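Local coordinates for protein extracellular ligand-binding receptor (Rhodopseudomonas palustris, PDB 3SG0) that probably serves as the periplasmic solute-binding component of a transport system for lignin-derived aromatic acids and here holds benzoyl-formic acid, at residues 229-234 with 243-248; 289-294 with 310-315. All coordinates share one frame; numbering follows the deposited sequence. Where two conformers were deposited one is given.

Contact 1: residues 229-234 with 243-248; sequences LPQKAL and IYQTHG. With 173 (benzoyl-formic acid), chain B.
Two buried glutamine amides, Q231 on helix 228-236 and Q245 across from it, meet almost in one plane (21° between them), joined by an almost perfectly straight hydrogen bond. Q245 NE2 gives its N-H to Q231 OE1 over 2.9 Å at 178°, within the carbonyl plane of Q231. CG of Q231 stands anti to the backbone N (chi1 -179°), which carries the amide over I243, where CG2 comes 3.6 Å from Q231 CD. Glutamine suits this place because its stem packs on apolar neighbours while its end still serves polar atoms: Q231 NE2 bonds weakly to D261 O, and Q245 NE2 also reaches A227 O. Cutting Q231 back to an alanine is likely to leave Q245 NE2 without its side-chain acceptor and to open a gap beside I243. Beta-branched I243 fills the strand-to-helix seam, its CD1 meeting L234 CD1 at 4.1 Å. Farther on, T246 OG1 accepts from G248 N in an ST turn, and H247 lays one ring face against the ligand, CD2 3.6 Å from C1E. Helix 228-236 thus covers strand 242-244, the edge strand of a parallel sheet, in a beta-alpha-beta unit that starts at strand 217-221, whose I220 touches I243 and Q245.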
loop_
_atom_site.group_PDB
_atom_site.type_symbol
_atom_site.label_atom_id
_atom_site.label_comp_id
_atom_site.label_asym_id
_atom_site.label_seq_id
_atom_site.Cartn_x
_atom_site.Cartn_y
_atom_site.Cartn_z
ATOM N N LEU A 229 -3.598 15.220 10.467
ATOM C CA LEU A 229 -4.596 15.875 11.308
ATOM C C LEU A 229 -4.714 15.303 12.728
ATOM O O LEU A 229 -4.592 16.041 13.703
ATOM C CB LEU A 229 -5.952 15.875 10.601
ATOM C CG LEU A 229 -7.152 16.385 11.394
ATOM C CD1 LEU A 229 -6.944 17.831 11.814
ATOM C CD2 LEU A 229 -8.428 16.236 10.583
ATOM N N PRO A 230 -4.960 13.994 12.869
ATOM C CA PRO A 230 -5.086 13.492 14.246
ATOM C C PRO A 230 -3.809 13.631 15.073
ATOM O O PRO A 230 -3.894 13.845 16.280
ATOM C CB PRO A 230 -5.460 12.013 14.062
ATOM C CG PRO A 230 -5.071 11.692 12.636
ATOM C CD PRO A 230 -5.271 12.958 11.868
ATOM N N GLN A 231 -2.643 13.506 14.443
ATOM C CA GLN A 231 -1.398 13.624 15.188
ATOM C C GLN A 231 -1.173 15.066 15.657
ATOM O O GLN A 231 -0.832 15.300 16.816
ATOM C CB GLN A 231 -0.212 13.099 14.369
ATOM C CG GLN A 231 1.102 13.180 15.129
ATOM C CD GLN A 231 2.028 12.011 14.869
ATOM O OE1 GLN A 231 1.777 11.164 14.011
ATOM N NE2 GLN A 231 3.109 11.956 15.634
ATOM N N LYS A 232 -1.374 16.027 14.764
ATOM C CA LYS A 232 -1.290 17.432 15.151
ATOM C C LYS A 232 -2.321 17.787 16.217
ATOM O O LYS A 232 -2.024 18.535 17.148
ATOM C CB LYS A 232 -1.454 18.350 13.938
ATOM C CG LYS A 232 -0.243 18.400 13.028
ATOM C CD LYS A 232 -0.395 19.471 11.953
ATOM C CE LYS A 232 0.168 20.807 12.403
ATOM N NZ LYS A 232 1.657 20.774 12.481
ATOM N N ALA A 233 -3.535 17.269 16.085
ATOM C CA ALA A 233 -4.581 17.584 17.051
ATOM C C ALA A 233 -4.227 17.055 18.436
ATOM O O ALA A 233 -4.418 17.744 19.440
ATOM C CB ALA A 233 -5.923 17.034 16.584
ATOM N N LEU A 234 -3.691 15.841 18.497
ATOM C CA LEU A 234 -3.247 15.290 19.768
ATOM C C LEU A 234 -2.164 16.165 20.392
ATOM O O LEU A 234 -2.229 16.497 21.582
ATOM C CB LEU A 234 -2.737 13.862 19.579
ATOM C CG LEU A 234 -3.826 12.797 19.442
ATOM C CD1 LEU A 234 -3.293 11.563 18.748
ATOM C CD2 LEU A 234 -4.399 12.447 20.813
ATOM N N ILE A 243 3.245 8.365 19.801
ATOM C CA ILE A 243 2.219 8.195 18.785
ATOM C C ILE A 243 2.738 7.248 17.709
ATOM O O ILE A 243 3.871 7.377 17.229
ATOM C CB ILE A 243 1.796 9.546 18.186
ATOM C CG1 ILE A 243 1.129 10.414 19.259
ATOM C CG2 ILE A 243 0.846 9.330 17.016
ATOM C CD1 ILE A 243 0.807 11.823 18.792
ATOM N N TYR A 244 1.907 6.273 17.372
ATOM C CA TYR A 244 2.229 5.273 16.366
ATOM C C TYR A 244 1.312 5.459 15.173
ATOM O O TYR A 244 0.136 5.797 15.334
ATOM C CB TYR A 244 2.067 3.880 16.968
ATOM C CG TYR A 244 3.021 3.703 18.111
ATOM C CD1 TYR A 244 4.358 3.439 17.871
ATOM C CD2 TYR A 244 2.611 3.873 19.425
ATOM C CE1 TYR A 244 5.258 3.309 18.906
ATOM C CE2 TYR A 244 3.508 3.741 20.473
ATOM C CZ TYR A 244 4.825 3.468 20.202
ATOM O OH TYR A 244 5.721 3.343 21.238
ATOM N N GLN A 245 1.859 5.276 13.975
ATOM C CA GLN A 245 1.079 5.373 12.753
ATOM C C GLN A 245 1.249 4.066 11.981
ATOM O O GLN A 245 1.619 3.042 12.565
ATOM C CB GLN A 245 1.492 6.605 11.936
ATOM C CG GLN A 245 1.136 7.938 12.606
ATOM C CD GLN A 245 -0.016 8.679 11.929
ATOM O OE1 GLN A 245 -0.796 8.106 11.168
ATOM N NE2 GLN A 245 -0.119 9.974 12.202
ATOM N N THR A 246 0.952 4.110 10.687
ATOM C CA THR A 246 1.017 2.953 9.798
ATOM C C THR A 246 1.799 3.322 8.548
ATOM O O THR A 246 2.116 4.491 8.319
ATOM C CB THR A 246 -0.375 2.506 9.328
ATOM O OG1 THR A 246 -0.923 3.505 8.453
ATOM C CG2 THR A 246 -1.309 2.250 10.501
ATOM N N HIS A 247 2.071 2.327 7.707
ATOM C CA HIS A 247 2.787 2.571 6.462
ATOM C C HIS A 247 2.026 3.450 5.467
ATOM O O HIS A 247 2.574 3.817 4.430
ATOM C CB HIS A 247 3.259 1.265 5.812
ATOM C CG HIS A 247 2.162 0.299 5.473
ATOM N ND1 HIS A 247 2.426 -0.898 4.840
ATOM C CD2 HIS A 247 0.820 0.331 5.673
ATOM C CE1 HIS A 247 1.298 -1.561 4.666
ATOM N NE2 HIS A 247 0.307 -0.840 5.163
ATOM N N GLY A 248 0.776 3.796 5.778
ATOM C CA GLY A 248 0.065 4.808 5.011
ATOM C C GLY A 248 0.713 6.183 5.099
ATOM O O GLY A 248 0.396 7.054 4.282
HETATM O O1B 173 B . -5.130 0.648 1.523
HETATM C C1 173 B . -5.385 1.798 1.767
HETATM O O1A 173 B . -6.682 2.286 1.868
HETATM C C2 173 B . -4.299 2.738 2.216
HETATM O O2 173 B . -4.575 3.790 2.712
HETATM C C1G 173 B . -2.885 2.324 1.955
HETATM C C2D 173 B . -2.520 1.751 0.589
HETATM C C2E 173 B . -1.099 1.302 0.315
HETATM C C3 173 B . -0.055 1.417 1.424
HETATM C C1E 173 B . -0.455 1.995 2.795
HETATM C C1D 173 B . -1.869 2.460 3.074
#

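Contact 2: residues 289-294 with 310-315; sequences ARFVDA and HLWDSM
W312 reaches from helix 306-328 to F291, R290 and A294 of helix 283-298, and nearly all of the contact hangs on it. The second helix enters the region with H310, which turns away from 289-294 and touches the bound benzoyl-formic acid; its carbonyl O accepts from S314 OG a turn later. L311 follows, directed at I32 and I94 of the neighbouring sheet. Then comes W312, with CG anti to its backbone N (chi1 -177°), a torsion that extends the indole across a gap of 10.8 Å between axes inclined at 116°. A long, flat side chain suits this span. F291 CB lies 3.7 Å from the centroid of the five-membered ring of W312, 7° off its normal, as a CH-pi contact, and F291 CD1 approaches W312 CG to 3.5 Å. The two aromatic planes meet obliquely. At the far rim A294 CB, small enough to admit the six-membered ring, lies 3.6 Å from W312 CH2. In one of its two conformers R290 brings a guanidinium face to W312 CZ2. D313 comes next, its carboxylate held by N353 and N354, and M315 packs on I30 and I94. Dispersion and CH-pi attraction therefore hold the helices together across this seam, while R290, at its exposed margin, belongs with T316 and E319 to a site that binds 3-hydroxypyruvate in a crystal structure of this protein, though not in this chain.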
loop_
_atom_site.group_PDB
_atom_site.type_symbol
_atom_site.label_atom_id
_atom_site.label_comp_id
_atom_site.label_asym_id
_atom_site.label_seq_id
_atom_site.Cartn_x
_atom_site.Cartn_y
_atom_site.Cartn_z
ATOM N N ALA A 289 17.098 1.367 -6.055
ATOM C CA ALA A 289 17.840 2.197 -6.995
ATOM C C ALA A 289 17.283 2.065 -8.407
ATOM O O ALA A 289 17.220 3.049 -9.137
ATOM C CB ALA A 289 19.323 1.854 -6.958
ATOM N N ARG A 290 16.882 0.864 -8.804
ATOM C CA ARG A 290 16.307 0.658 -10.133
ATOM C C ARG A 290 15.070 1.531 -10.323
ATOM O O ARG A 290 14.895 2.178 -11.360
ATOM C CB ARG A 290 15.938 -0.811 -10.351
ATOM C CG ARG A 290 17.119 -1.739 -10.551
ATOM C CD ARG A 290 16.658 -3.113 -11.015
ATOM N NE ARG A 290 15.895 -3.043 -12.259
ATOM C CZ ARG A 290 14.583 -3.238 -12.350
ATOM N NH1 ARG A 290 13.875 -3.528 -11.267
ATOM N NH2 ARG A 290 13.979 -3.152 -13.527
ATOM N N PHE A 291 14.199 1.541 -9.318
ATOM C CA PHE A 291 12.995 2.358 -9.359
ATOM C C PHE A 291 13.322 3.843 -9.335
ATOM O O PHE A 291 12.838 4.610 -10.171
ATOM C CB PHE A 291 12.095 2.004 -8.176
ATOM C CG PHE A 291 11.010 3.010 -7.900
ATOM C CD1 PHE A 291 10.021 3.275 -8.835
ATOM C CD2 PHE A 291 10.962 3.671 -6.681
ATOM C CE1 PHE A 291 9.013 4.185 -8.558
ATOM C CE2 PHE A 291 9.959 4.568 -6.398
ATOM C CZ PHE A 291 8.980 4.832 -7.338
ATOM N N VAL A 292 14.147 4.254 -8.380
ATOM C CA VAL A 292 14.463 5.671 -8.224
ATOM C C VAL A 292 15.126 6.231 -9.483
ATOM O O VAL A 292 14.779 7.322 -9.947
ATOM C CB VAL A 292 15.350 5.920 -6.979
ATOM C CG1 VAL A 292 15.922 7.334 -6.986
ATOM C CG2 VAL A 292 14.556 5.648 -5.698
ATOM N N ASP A 293 16.063 5.483 -10.047
ATOM C CA ASP A 293 16.755 5.950 -11.238
ATOM C C ASP A 293 15.784 6.122 -12.398
ATOM O O ASP A 293 15.827 7.124 -13.115
ATOM C CB ASP A 293 17.880 4.986 -11.629
ATOM C CG ASP A 293 19.013 4.961 -10.616
ATOM O OD1 ASP A 293 19.049 5.839 -9.730
ATOM O OD2 ASP A 293 19.876 4.061 -10.716
ATOM N N ALA A 294 14.907 5.147 -12.590
ATOM C CA ALA A 294 13.946 5.223 -13.682
ATOM C C ALA A 294 12.953 6.354 -13.453
ATOM O O ALA A 294 12.613 7.093 -14.377
ATOM C CB ALA A 294 13.226 3.900 -13.850
ATOM N N HIS A 310 4.599 1.042 -5.421
ATOM C CA HIS A 310 3.549 0.023 -5.441
ATOM C C HIS A 310 3.134 -0.268 -6.874
ATOM O O HIS A 310 2.782 -1.406 -7.203
ATOM C CB HIS A 310 2.398 0.443 -4.526
ATOM C CG HIS A 310 2.871 0.611 -3.126
ATOM N ND1 HIS A 310 2.317 1.450 -2.178
ATOM C CD2 HIS A 310 3.942 0.032 -2.544
ATOM C CE1 HIS A 310 3.032 1.362 -1.064
ATOM N NE2 HIS A 310 4.015 0.503 -1.262
ATOM N N LEU A 311 3.208 0.737 -7.740
ATOM C CA LEU A 311 3.007 0.508 -9.168
ATOM C C LEU A 311 4.230 -0.208 -9.750
ATOM O O LEU A 311 4.108 -1.206 -10.465
ATOM C CB LEU A 311 2.742 1.827 -9.893
ATOM C CG LEU A 311 2.616 1.732 -11.415
ATOM C CD1 LEU A 311 1.603 0.681 -11.847
ATOM C CD2 LEU A 311 2.263 3.096 -11.981
ATOM N N TRP A 312 5.417 0.292 -9.424
ATOM C CA TRP A 312 6.652 -0.289 -9.938
ATOM C C TRP A 312 6.763 -1.789 -9.622
ATOM O O TRP A 312 7.008 -2.604 -10.519
ATOM C CB TRP A 312 7.851 0.464 -9.366
ATOM C CG TRP A 312 9.171 -0.005 -9.884
ATOM C CD1 TRP A 312 9.993 -0.917 -9.305
ATOM C CD2 TRP A 312 9.818 0.413 -11.090
ATOM N NE1 TRP A 312 11.118 -1.096 -10.072
ATOM C CE2 TRP A 312 11.038 -0.285 -11.173
ATOM C CE3 TRP A 312 9.491 1.323 -12.100
ATOM C CZ2 TRP A 312 11.929 -0.114 -12.233
ATOM C CZ3 TRP A 312 10.381 1.492 -13.150
ATOM C CH2 TRP A 312 11.582 0.778 -13.206
ATOM N N ASP A 313 6.606 -2.147 -8.349
ATOM C CA ASP A 313 6.735 -3.542 -7.932
ATOM C C ASP A 313 5.646 -4.405 -8.588
ATOM O O ASP A 313 5.885 -5.567 -8.916
ATOM C CB ASP A 313 6.616 -3.687 -6.408
ATOM C CG ASP A 313 7.892 -3.336 -5.633
ATOM O OD1 ASP A 313 8.983 -3.135 -6.231
ATOM O OD2 ASP A 313 7.769 -3.293 -4.378
ATOM N N SER A 314 4.437 -3.864 -8.744
ATOM C CA SER A 314 3.393 -4.612 -9.445
ATOM C C SER A 314 3.855 -4.953 -10.856
ATOM O O SER A 314 3.655 -6.072 -11.339
ATOM C CB SER A 314 2.088 -3.815 -9.516
ATOM O OG SER A 314 1.513 -3.625 -8.235
HETATM N N MSE A 315 4.448 -3.971 -11.530
HETATM C CA MSE A 315 4.964 -4.205 -12.874
HETATM C C MSE A 315 6.168 -5.130 -12.899
HETATM O O MSE A 315 6.390 -5.800 -13.904
HETATM C CB MSE A 315 5.249 -2.889 -13.597
HETATM C CG MSE A 315 3.983 -2.276 -14.181
HETATM SE SE MSE A 315 2.989 -3.450 -15.435
HETATM C CE MSE A 315 4.399 -3.879 -16.692
#

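In the fold
From the N terminus, the chain first lays down all six strands of the mixed sheet, then passes into the parallel sheet of the other lobe. There contact 1 closes a short loop, from helix 228-236 to strand 242-244 with eight residues between its segments. Contact 2 opens only afterwards and closes a second loop, of fifteen residues, between helices 283-298 and 306-328; the two follow in series and neither nest nor cross. Their centres are about 27 Å apart, and they do not touch. Contact 1 ties helix to strand in one lobe, whereas contact 2 joins helices beside the other. Benzoyl-formic acid lies between, touched by H247 and G248 from one and H310 from the other.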